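Local coordinates for protein aminotransferase class I and II (Anaerococcus prevotii, PDB 4EMY) that binds pyridoxal 5'-phosphate as a homodimer and probably acts as a transaminase, at residues A[71-81]-A[299-310]; A[114-122]-A[138-147]. All blocks are in the same frame, centred on the assembly; numbering follows the deposited sequence.

Contact 1 of 2, residues A[71-81]-A[299-310]. With PLP (pyridoxal-5'-phosphate), chain F.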
loop_
_atom_site.group_PDB
_atom_site.type_symbol
_atom_site.label_atom_id
_atom_site.label_comp_id
_atom_site.label_asym_id
_atom_site.label_seq_id
_atom_site.Cartn_x
_atom_site.Cartn_y
_atom_site.Cartn_z
ATOM N N HIS A 71 -13.870 5.119 13.077
ATOM C CA HIS A 71 -13.179 5.850 12.013
ATOM C C HIS A 71 -11.814 5.290 11.725
ATOM O O HIS A 71 -11.339 5.356 10.578
ATOM C CB HIS A 71 -13.086 7.327 12.347
ATOM C CG HIS A 71 -14.416 8.038 12.310
ATOM N ND1 HIS A 71 -15.104 8.358 13.431
ATOM C CD2 HIS A 71 -15.187 8.477 11.233
ATOM C CE1 HIS A 71 -16.251 8.976 13.090
ATOM N NE2 HIS A 71 -16.302 9.046 11.741
ATOM N N ILE A 72 -11.176 4.731 12.759
ATOM C CA ILE A 72 -9.893 4.039 12.620
ATOM C C ILE A 72 -10.071 2.629 12.025
ATOM O O ILE A 72 -9.353 2.240 11.098
ATOM C CB ILE A 72 -9.135 3.958 13.961
ATOM C CG1 ILE A 72 -9.095 5.332 14.647
ATOM C CG2 ILE A 72 -7.723 3.435 13.746
ATOM C CD1 ILE A 72 -8.584 5.329 16.076
ATOM N N ALA A 73 -11.046 1.889 12.550
ATOM C CA ALA A 73 -11.254 0.478 12.205
ATOM C C ALA A 73 -11.793 0.196 10.798
ATOM O O ALA A 73 -11.358 -0.755 10.156
ATOM C CB ALA A 73 -12.143 -0.185 13.246
ATOM N N SER A 74 -12.743 1.007 10.335
ATOM C CA SER A 74 -13.477 0.744 9.081
ATOM C C SER A 74 -12.665 0.984 7.805
ATOM O O SER A 74 -11.741 1.797 7.791
ATOM C CB SER A 74 -14.749 1.588 9.036
ATOM O OG SER A 74 -14.441 2.969 9.165
ATOM N N TYR A 75 -13.020 0.279 6.733
ATOM C CA TYR A 75 -12.345 0.453 5.449
ATOM C C TYR A 75 -12.544 1.871 4.910
ATOM O O TYR A 75 -13.590 2.488 5.122
ATOM C CB TYR A 75 -12.842 -0.563 4.411
ATOM C CG TYR A 75 -12.252 -1.962 4.516
ATOM C CD1 TYR A 75 -10.869 -2.176 4.439
ATOM C CD2 TYR A 75 -13.080 -3.076 4.651
ATOM C CE1 TYR A 75 -10.336 -3.453 4.521
ATOM C CE2 TYR A 75 -12.556 -4.352 4.737
ATOM C CZ TYR A 75 -11.190 -4.534 4.674
ATOM O OH TYR A 75 -10.675 -5.804 4.761
ATOM N N ALA A 76 -11.530 2.394 4.234
ATOM C CA ALA A 76 -11.690 3.649 3.529
ATOM C C ALA A 76 -12.178 3.346 2.103
ATOM O O ALA A 76 -11.881 2.277 1.566
ATOM C CB ALA A 76 -10.378 4.413 3.513
ATOM N N PRO A 77 -12.958 4.260 1.498
ATOM C CA PRO A 77 -13.304 4.051 0.092
ATOM C C PRO A 77 -12.041 3.913 -0.747
ATOM O O PRO A 77 -10.999 4.464 -0.367
ATOM C CB PRO A 77 -14.070 5.323 -0.292
ATOM C CG PRO A 77 -14.159 6.165 0.939
ATOM C CD PRO A 77 -13.756 5.333 2.112
ATOM N N ILE A 78 -12.130 3.170 -1.853
ATOM C CA ILE A 78 -10.982 2.920 -2.739
ATOM C C ILE A 78 -10.186 4.203 -2.941
ATOM O O ILE A 78 -8.980 4.249 -2.713
ATOM C CB ILE A 78 -11.393 2.443 -4.173
ATOM C CG1 ILE A 78 -12.553 1.436 -4.173
ATOM C CG2 ILE A 78 -10.180 1.918 -4.928
ATOM C CD1 ILE A 78 -12.168 0.007 -3.871
ATOM N N GLU A 79 -10.893 5.241 -3.374
ATOM C CA GLU A 79 -10.282 6.473 -3.841
ATOM C C GLU A 79 -9.813 7.342 -2.688
ATOM O O GLU A 79 -9.007 8.254 -2.877
ATOM C CB GLU A 79 -11.274 7.243 -4.719
ATOM C CG GLU A 79 -11.526 6.614 -6.086
ATOM C CD GLU A 79 -12.638 5.569 -6.100
ATOM O OE1 GLU A 79 -13.195 5.241 -5.026
ATOM O OE2 GLU A 79 -12.960 5.074 -7.211
ATOM N N GLY A 80 -10.311 7.027 -1.491
ATOM C CA GLY A 80 -10.119 7.844 -0.302
ATOM C C GLY A 80 -11.439 8.507 0.004
ATOM O O GLY A 80 -12.301 8.615 -0.878
ATOM N N GLU A 81 -11.603 8.929 1.257
ATOM C CA GLU A 81 -12.802 9.635 1.714
ATOM C C GLU A 81 -13.079 10.863 0.849
ATOM O O GLU A 81 -12.157 11.605 0.491
ATOM C CB GLU A 81 -12.653 10.050 3.182
ATOM C CG GLU A 81 -12.843 8.928 4.199
ATOM C CD GLU A 81 -14.293 8.474 4.354
ATOM O OE1 GLU A 81 -15.217 9.237 3.991
ATOM O OE2 GLU A 81 -14.518 7.346 4.844
ATOM N N SER A 299 -5.668 -2.108 -1.873
ATOM C CA SER A 299 -7.110 -2.105 -1.560
ATOM C C SER A 299 -7.677 -0.745 -1.137
ATOM O O SER A 299 -8.651 -0.275 -1.709
ATOM C CB SER A 299 -7.471 -3.188 -0.542
ATOM O OG SER A 299 -8.871 -3.325 -0.446
ATOM N N ASN A 300 -7.075 -0.126 -0.131
ATOM C CA ASN A 300 -7.529 1.172 0.378
ATOM C C ASN A 300 -6.542 1.761 1.374
ATOM O O ASN A 300 -5.669 1.056 1.880
ATOM C CB ASN A 300 -8.936 1.093 0.987
ATOM C CG ASN A 300 -9.222 -0.243 1.636
ATOM O OD1 ASN A 300 -8.327 -0.901 2.156
ATOM N ND2 ASN A 300 -10.474 -0.651 1.604
ATOM N N GLY A 301 -6.681 3.058 1.642
ATOM C CA GLY A 301 -5.718 3.791 2.458
ATOM C C GLY A 301 -5.890 3.576 3.938
ATOM O O GLY A 301 -6.863 2.968 4.379
ATOM N N THR A 302 -4.924 4.065 4.706
ATOM C CA THR A 302 -4.999 4.025 6.162
ATOM C C THR A 302 -6.109 4.976 6.565
ATOM O O THR A 302 -5.944 6.194 6.492
ATOM C CB THR A 302 -3.677 4.475 6.815
ATOM O OG1 THR A 302 -2.570 3.876 6.125
ATOM C CG2 THR A 302 -3.630 4.083 8.286
ATOM N N HIS A 303 -7.241 4.418 6.972
ATOM C CA HIS A 303 -8.423 5.231 7.222
ATOM C C HIS A 303 -8.211 6.295 8.282
ATOM O O HIS A 303 -8.579 7.449 8.064
ATOM C CB HIS A 303 -9.652 4.361 7.480
ATOM C CG HIS A 303 -10.964 5.041 7.151
ATOM N ND1 HIS A 303 -12.147 4.577 7.586
ATOM C CD2 HIS A 303 -11.243 6.199 6.423
ATOM C CE1 HIS A 303 -13.133 5.385 7.155
ATOM N NE2 HIS A 303 -12.577 6.374 6.438
ATOM N N ALA A 304 -7.582 5.953 9.406
ATOM C CA ALA A 304 -7.352 6.951 10.462
ATOM C C ALA A 304 -6.667 8.222 9.952
ATOM O O ALA A 304 -7.069 9.334 10.315
ATOM C CB ALA A 304 -6.582 6.356 11.636
ATOM N N ALA A 305 -5.653 8.051 9.103
ATOM C CA ALA A 305 -4.876 9.171 8.572
ATOM C C ALA A 305 -5.717 10.120 7.708
ATOM O O ALA A 305 -5.530 11.344 7.737
ATOM C CB ALA A 305 -3.683 8.657 7.789
ATOM N N GLN A 306 -6.648 9.553 6.947
ATOM C CA GLN A 306 -7.530 10.347 6.107
ATOM C C GLN A 306 -8.456 11.186 6.964
ATOM O O GLN A 306 -8.663 12.363 6.698
ATOM C CB GLN A 306 -8.339 9.453 5.173
ATOM C CG GLN A 306 -7.496 8.696 4.168
ATOM C CD GLN A 306 -8.325 7.898 3.181
ATOM O OE1 GLN A 306 -9.557 7.983 3.156
ATOM N NE2 GLN A 306 -7.645 7.118 2.345
ATOM N N ASN A 307 -9.001 10.565 7.998
ATOM C CA ASN A 307 -9.872 11.248 8.945
ATOM C C ASN A 307 -9.139 12.324 9.743
ATOM O O ASN A 307 -9.732 13.346 10.093
ATOM C CB ASN A 307 -10.553 10.236 9.865
ATOM C CG ASN A 307 -11.605 9.418 9.140
ATOM O OD1 ASN A 307 -12.397 9.955 8.365
ATOM N ND2 ASN A 307 -11.618 8.110 9.385
ATOM N N ILE A 308 -7.851 12.094 10.000
ATOM C CA ILE A 308 -7.004 13.088 10.653
ATOM C C ILE A 308 -6.956 14.364 9.814
ATOM O O ILE A 308 -7.197 15.458 10.335
ATOM C CB ILE A 308 -5.584 12.549 10.971
ATOM C CG1 ILE A 308 -5.650 11.510 12.097
ATOM C CG2 ILE A 308 -4.646 13.682 11.383
ATOM C CD1 ILE A 308 -4.363 10.748 12.339
ATOM N N LEU A 309 -6.684 14.223 8.517
ATOM C CA LEU A 309 -6.650 15.375 7.614
ATOM C C LEU A 309 -7.988 16.122 7.568
ATOM O O LEU A 309 -8.014 17.358 7.530
ATOM C CB LEU A 309 -6.228 14.958 6.207
ATOM C CG LEU A 309 -5.800 16.087 5.266
ATOM C CD1 LEU A 309 -4.412 16.580 5.633
ATOM C CD2 LEU A 309 -5.820 15.627 3.818
ATOM N N ILE A 310 -9.087 15.365 7.580
ATOM C CA ILE A 310 -10.429 15.938 7.559
ATOM C C ILE A 310 -10.670 16.761 8.822
ATOM O O ILE A 310 -11.163 17.890 8.754
ATOM C CB ILE A 310 -11.514 14.844 7.424
ATOM C CG1 ILE A 310 -11.459 14.192 6.038
ATOM C CG2 ILE A 310 -12.906 15.411 7.691
ATOM C CD1 ILE A 310 -12.311 12.944 5.907
HETATM N N1 PLP F . -9.048 -11.859 0.832
HETATM C C2 PLP F . -10.402 -12.156 0.819
HETATM C C2A PLP F . -10.870 -13.501 0.353
HETATM C C3 PLP F . -11.329 -11.208 1.246
HETATM O O3 PLP F . -12.675 -11.465 1.247
HETATM C C4 PLP F . -10.889 -9.964 1.671
HETATM C C4A PLP F . -11.864 -8.826 1.591
HETATM O O4A PLP F . -12.567 -8.562 2.567
HETATM C C5 PLP F . -9.525 -9.677 1.689
HETATM C C6 PLP F . -8.600 -10.627 1.264
HETATM C C5A PLP F . -9.089 -8.302 2.149
HETATM O O4P PLP F . -7.829 -8.318 2.761
HETATM P P PLP F . -7.233 -6.931 3.264
HETATM O O1P PLP F . -8.340 -6.037 3.756
HETATM O O2P PLP F . -6.471 -6.235 2.174
HETATM O O3P PLP F . -6.311 -7.295 4.392
#
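The imidazole of His303 lies between Ala76 CA over one face and Asn307 ND2 over the other. At its edge sit Ser74 OG, in the ring plane, and the carboxylate of Glu81. With CG anti to the backbone N (chi1 -155°), the ring reaches into the bend of the 71-81 loop. His303 ND1 donates to Ser74 O at 2.8 Å, which lies tilted from the ring plane. His303 ND1 also donates to Ser74 OG at 3.2 Å; that hydroxyl is bonded in turn to Ser70 O. On the far side of the ring His303 NE2 reaches Glu81 OE2 at 2.7 Å, on the anti side of the carboxylate. The two planes are nearly coplanar, 12° apart.

Gln306 extends to the start of helix 82-93. Gln306 OE1 accepts the backbone N-H of Glu81, 2.9 Å from Glu81 N, in a nearly straight bond (167°). Asn300 ND2 makes a weak bond to Ala76 O. The same amide lies beside the Tyr75 ring, with Asn300 ND2 3.2 Å from Tyr75 CD1.

The Tyr75 ring runs out to the cofactor bound by the second subunit, where Tyr75 OH donates to PLP O1P at 2.6 Å. Lys261 of the second subunit also bonds this hydroxyl. Both nitrogens of His303 act as donors, so the ring is probably protonated, with Glu81 offsetting its charge. These bonds probably help hold in place the loop that carries Tyr75 to the phosphate.

Contact 2 of 2, residues A[114-122]-A[138-147]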
loop_
_atom_site.group_PDB
_atom_site.type_symbol
_atom_site.label_atom_id
_atom_site.label_comp_id
_atom_site.label_asym_id
_atom_site.label_seq_id
_atom_site.Cartn_x
_atom_site.Cartn_y
_atom_site.Cartn_z
ATOM N N ILE A 114 3.502 8.038 -6.774
ATOM C CA ILE A 114 4.538 8.040 -7.798
ATOM C C ILE A 114 4.508 6.786 -8.673
ATOM O O ILE A 114 4.545 6.892 -9.896
ATOM C CB ILE A 114 5.942 8.261 -7.190
ATOM C CG1 ILE A 114 6.116 9.727 -6.838
ATOM C CG2 ILE A 114 7.047 7.848 -8.163
ATOM C CD1 ILE A 114 7.325 9.980 -5.978
ATOM N N ARG A 115 4.432 5.612 -8.046
ATOM C CA ARG A 115 4.417 4.344 -8.782
ATOM C C ARG A 115 3.199 4.258 -9.698
ATOM O O ARG A 115 3.272 3.699 -10.798
ATOM C CB ARG A 115 4.424 3.140 -7.828
ATOM C CG ARG A 115 3.150 2.988 -7.005
ATOM C CD ARG A 115 2.738 1.538 -6.772
ATOM N NE ARG A 115 2.303 0.819 -7.978
ATOM C CZ ARG A 115 1.096 0.927 -8.537
ATOM N NH1 ARG A 115 0.803 0.231 -9.628
ATOM N NH2 ARG A 115 0.184 1.743 -8.023
ATOM N N SER A 116 2.084 4.812 -9.223
ATOM C CA SER A 116 0.827 4.761 -9.942
ATOM C C SER A 116 0.926 5.572 -11.224
ATOM O O SER A 116 0.448 5.143 -12.273
ATOM C CB SER A 116 -0.302 5.253 -9.042
ATOM O OG SER A 116 -0.453 4.367 -7.949
ATOM N N ALA A 117 1.572 6.731 -11.126
ATOM C CA ALA A 117 1.824 7.593 -12.274
ATOM C C ALA A 117 2.750 6.921 -13.290
ATOM O O ALA A 117 2.485 6.965 -14.492
ATOM C CB ALA A 117 2.398 8.921 -11.818
ATOM N N ILE A 118 3.812 6.283 -12.795
ATOM C CA ILE A 118 4.764 5.565 -13.637
ATOM C C ILE A 118 4.138 4.338 -14.306
ATOM O O ILE A 118 4.482 4.001 -15.447
ATOM C CB ILE A 118 6.021 5.138 -12.859
ATOM C CG1 ILE A 118 6.677 6.355 -12.207
ATOM C CG2 ILE A 118 7.020 4.445 -13.784
ATOM C CD1 ILE A 118 7.902 6.027 -11.380
ATOM N N PHE A 119 3.221 3.680 -13.603
ATOM C CA PHE A 119 2.535 2.524 -14.148
ATOM C C PHE A 119 1.548 2.943 -15.232
ATOM O O PHE A 119 1.577 2.410 -16.338
ATOM C CB PHE A 119 1.824 1.755 -13.039
ATOM C CG PHE A 119 1.299 0.413 -13.467
ATOM C CD1 PHE A 119 -0.019 0.267 -13.896
ATOM C CD2 PHE A 119 2.117 -0.712 -13.435
ATOM C CE1 PHE A 119 -0.506 -0.971 -14.295
ATOM C CE2 PHE A 119 1.632 -1.953 -13.831
ATOM C CZ PHE A 119 0.320 -2.082 -14.260
ATOM N N SER A 120 0.700 3.919 -14.919
ATOM C CA SER A 120 -0.420 4.287 -15.791
ATOM C C SER A 120 -0.062 5.115 -17.024
ATOM O O SER A 120 -0.783 5.062 -18.023
ATOM C CB SER A 120 -1.512 4.998 -14.995
ATOM O OG SER A 120 -2.164 4.089 -14.134
ATOM N N TYR A 121 1.038 5.869 -16.959
ATOM C CA TYR A 121 1.373 6.824 -18.020
ATOM C C TYR A 121 2.672 6.551 -18.776
ATOM O O TYR A 121 3.043 7.292 -19.696
ATOM C CB TYR A 121 1.291 8.254 -17.491
ATOM C CG TYR A 121 -0.106 8.576 -17.043
ATOM C CD1 TYR A 121 -1.072 8.979 -17.957
ATOM C CD2 TYR A 121 -0.475 8.437 -15.704
ATOM C CE1 TYR A 121 -2.362 9.256 -17.550
ATOM C CE2 TYR A 121 -1.766 8.708 -15.286
ATOM C CZ TYR A 121 -2.701 9.118 -16.211
ATOM O OH TYR A 121 -3.980 9.386 -15.800
ATOM N N LEU A 122 3.353 5.477 -18.390
ATOM C CA LEU A 122 4.442 4.929 -19.190
ATOM C C LEU A 122 4.175 3.464 -19.427
ATOM O O LEU A 122 3.723 2.756 -18.524
ATOM C CB LEU A 122 5.788 5.082 -18.482
ATOM C CG LEU A 122 6.376 6.483 -18.318
ATOM C CD1 LEU A 122 7.555 6.436 -17.361
ATOM C CD2 LEU A 122 6.780 7.077 -19.665
ATOM N N TYR A 138 12.739 6.014 -7.450
ATOM C CA TYR A 138 12.250 6.374 -8.798
ATOM C C TYR A 138 12.749 5.366 -9.839
ATOM O O TYR A 138 11.976 4.871 -10.667
ATOM C CB TYR A 138 12.689 7.783 -9.227
ATOM C CG TYR A 138 12.196 8.938 -8.375
ATOM C CD1 TYR A 138 10.863 9.038 -7.990
ATOM C CD2 TYR A 138 13.069 9.960 -7.990
ATOM C CE1 TYR A 138 10.426 10.102 -7.217
ATOM C CE2 TYR A 138 12.638 11.026 -7.222
ATOM C CZ TYR A 138 11.314 11.092 -6.840
ATOM O OH TYR A 138 10.879 12.148 -6.081
ATOM N N ARG A 139 14.046 5.070 -9.776
ATOM C CA ARG A 139 14.686 4.133 -10.679
ATOM C C ARG A 139 14.188 2.724 -10.381
ATOM O O ARG A 139 13.908 1.948 -11.306
ATOM C CB ARG A 139 16.210 4.216 -10.526
ATOM C CG ARG A 139 17.023 3.504 -11.601
ATOM C CD ARG A 139 18.478 3.348 -11.185
ATOM N NE ARG A 139 18.651 2.223 -10.264
ATOM C CZ ARG A 139 18.792 2.333 -8.943
ATOM N NH1 ARG A 139 18.799 3.528 -8.360
ATOM N NH2 ARG A 139 18.934 1.244 -8.200
ATOM N N LYS A 140 14.064 2.412 -9.092
ATOM C CA LYS A 140 13.595 1.103 -8.644
ATOM C C LYS A 140 12.224 0.733 -9.224
ATOM O O LYS A 140 12.030 -0.398 -9.684
ATOM C CB LYS A 140 13.565 1.034 -7.111
ATOM C CG LYS A 140 14.916 1.205 -6.431
ATOM C CD LYS A 140 15.554 -0.128 -6.088
ATOM C CE LYS A 140 16.932 0.066 -5.469
ATOM N NZ LYS A 140 16.877 0.640 -4.089
ATOM N N ILE A 141 11.292 1.690 -9.211
ATOM C CA ILE A 141 9.942 1.480 -9.754
ATOM C C ILE A 141 9.987 1.198 -11.254
ATOM O O ILE A 141 9.376 0.234 -11.717
ATOM C CB ILE A 141 8.974 2.640 -9.419
ATOM C CG1 ILE A 141 8.746 2.718 -7.904
ATOM C CG2 ILE A 141 7.625 2.445 -10.097
ATOM C CD1 ILE A 141 8.224 4.051 -7.404
ATOM N N CYS A 142 10.731 2.013 -12.000
ATOM C CA CYS A 142 10.924 1.788 -13.438
ATOM C C CYS A 142 11.419 0.380 -13.728
ATOM O O CYS A 142 10.978 -0.258 -14.683
ATOM C CB CYS A 142 11.913 2.791 -14.022
ATOM S SG CYS A 142 11.344 4.500 -13.987
ATOM N N GLU A 143 12.336 -0.099 -12.893
ATOM C CA GLU A 143 12.916 -1.421 -13.078
ATOM C C GLU A 143 11.919 -2.516 -12.722
ATOM O O GLU A 143 11.885 -3.564 -13.372
ATOM C CB GLU A 143 14.199 -1.568 -12.265
ATOM C CG GLU A 143 15.313 -0.638 -12.718
ATOM C CD GLU A 143 16.650 -0.976 -12.099
ATOM O OE1 GLU A 143 17.396 -0.039 -11.760
ATOM O OE2 GLU A 143 16.953 -2.178 -11.952
ATOM N N GLU A 144 11.106 -2.261 -11.699
ATOM C CA GLU A 144 10.068 -3.204 -11.292
ATOM C C GLU A 144 9.063 -3.379 -12.432
ATOM O O GLU A 144 8.730 -4.505 -12.805
ATOM C CB GLU A 144 9.381 -2.732 -9.998
ATOM C CG GLU A 144 8.171 -3.557 -9.562
ATOM C CD GLU A 144 8.375 -4.374 -8.285
ATOM O OE1 GLU A 144 9.530 -4.708 -7.928
ATOM O OE2 GLU A 144 7.353 -4.697 -7.637
ATOM N N PHE A 145 8.617 -2.263 -13.001
ATOM C CA PHE A 145 7.571 -2.274 -14.019
ATOM C C PHE A 145 8.092 -2.229 -15.451
ATOM O O PHE A 145 7.305 -2.166 -16.396
ATOM C CB PHE A 145 6.569 -1.141 -13.781
ATOM C CG PHE A 145 5.884 -1.211 -12.449
ATOM C CD1 PHE A 145 5.376 -2.414 -11.972
ATOM C CD2 PHE A 145 5.736 -0.070 -11.673
ATOM C CE1 PHE A 145 4.751 -2.475 -10.737
ATOM C CE2 PHE A 145 5.104 -0.123 -10.443
ATOM C CZ PHE A 145 4.610 -1.326 -9.975
ATOM N N GLY A 146 9.411 -2.265 -15.616
ATOM C CA GLY A 146 10.003 -2.336 -16.949
ATOM C C GLY A 146 9.957 -1.041 -17.736
ATOM O O GLY A 146 10.181 -1.039 -18.934
ATOM N N ARG A 147 9.655 0.060 -17.056
ATOM C CA ARG A 147 9.804 1.392 -17.633
ATOM C C ARG A 147 11.291 1.736 -17.727
ATOM O O ARG A 147 12.121 1.209 -16.975
ATOM C CB ARG A 147 9.074 2.441 -16.785
ATOM C CG ARG A 147 7.565 2.494 -16.972
ATOM C CD ARG A 147 6.879 1.165 -16.674
ATOM N NE ARG A 147 5.413 1.248 -16.684
ATOM C CZ ARG A 147 4.593 0.196 -16.724
ATOM N NH1 ARG A 147 5.079 -1.036 -16.772
ATOM N NH2 ARG A 147 3.280 0.375 -16.724
#
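Arg147, just after helix 138-145, reaches across to the backbone carbonyls of Ile118 and Phe119 in helix 114-121. The two helices belong to the mixed sheet domain of the aminotransferase fold. One leads into strand 127-131. The other joins that strand to its parallel neighbour 148-152 in a beta-alpha-beta crossover. The short axes pass 10.1 Å apart at a crossing angle of -40°.

Arg147 has the largest area buried here. A bend at chi2 (58°) turns its chain, and Arg147 CG packs 3.5 Å from Leu122 CB. Arg147 NE then bonds Ile118 O at 3.2 Å. Arg147 NH2 meets Phe119 O at 2.7 Å, in the carbonyl plane and on a lone pair. The third nitrogen, NH1, turns back to Phe145 O of its own segment. Arg147 NH2 also lies over one face of the Phe119 ring, toward its rim, with the two planes turned only slightly against each other. Cut back to an alanine here, the side chain would probably leave the carbonyls of Ile118 and Phe119 without these donors and take the nitrogen from over the Phe119 ring.

Ile118 is next in buried area. Its CG2 lies beside Arg147 CG, and Ile118 CD1 lies against Ile141 CG2 at 3.8 Å. Ile118 also packs on Leu128 of strand 127-131. Phe145 is third. Its ring takes the edge of Phe119 on one face in a T-shaped pair, centroids 5.2 Å apart and planes at 79°.

Toward the N-terminal ends of both segments, Tyr138 OH hydrogen-bonds Asp224, and Tyr138 touches the cofactor. Ile114 CD1 sits at the edge of that ring, in its plane, 3.3 Å from Tyr138 CE1.

Contact 2 is nested in sequence inside the loop closed by contact 1. Their centres are 25 Å apart, and their nearest atoms about 9 Å, so they do not touch. Both border the second subunit and a pyridoxal phosphate, but not the same one. In contact 2 the side chain of Tyr138 comes within about 3 Å of the cofactor in its own chain's pocket. Contact 1 delivers Tyr75 to the cofactor of the partner, a cofactor also hydrogen-bonded by Arg269 and Ser258 of that second subunit. The homodimer thus builds each site from both chains: one supplies most of the pocket, with Tyr138 among it, the other Tyr75.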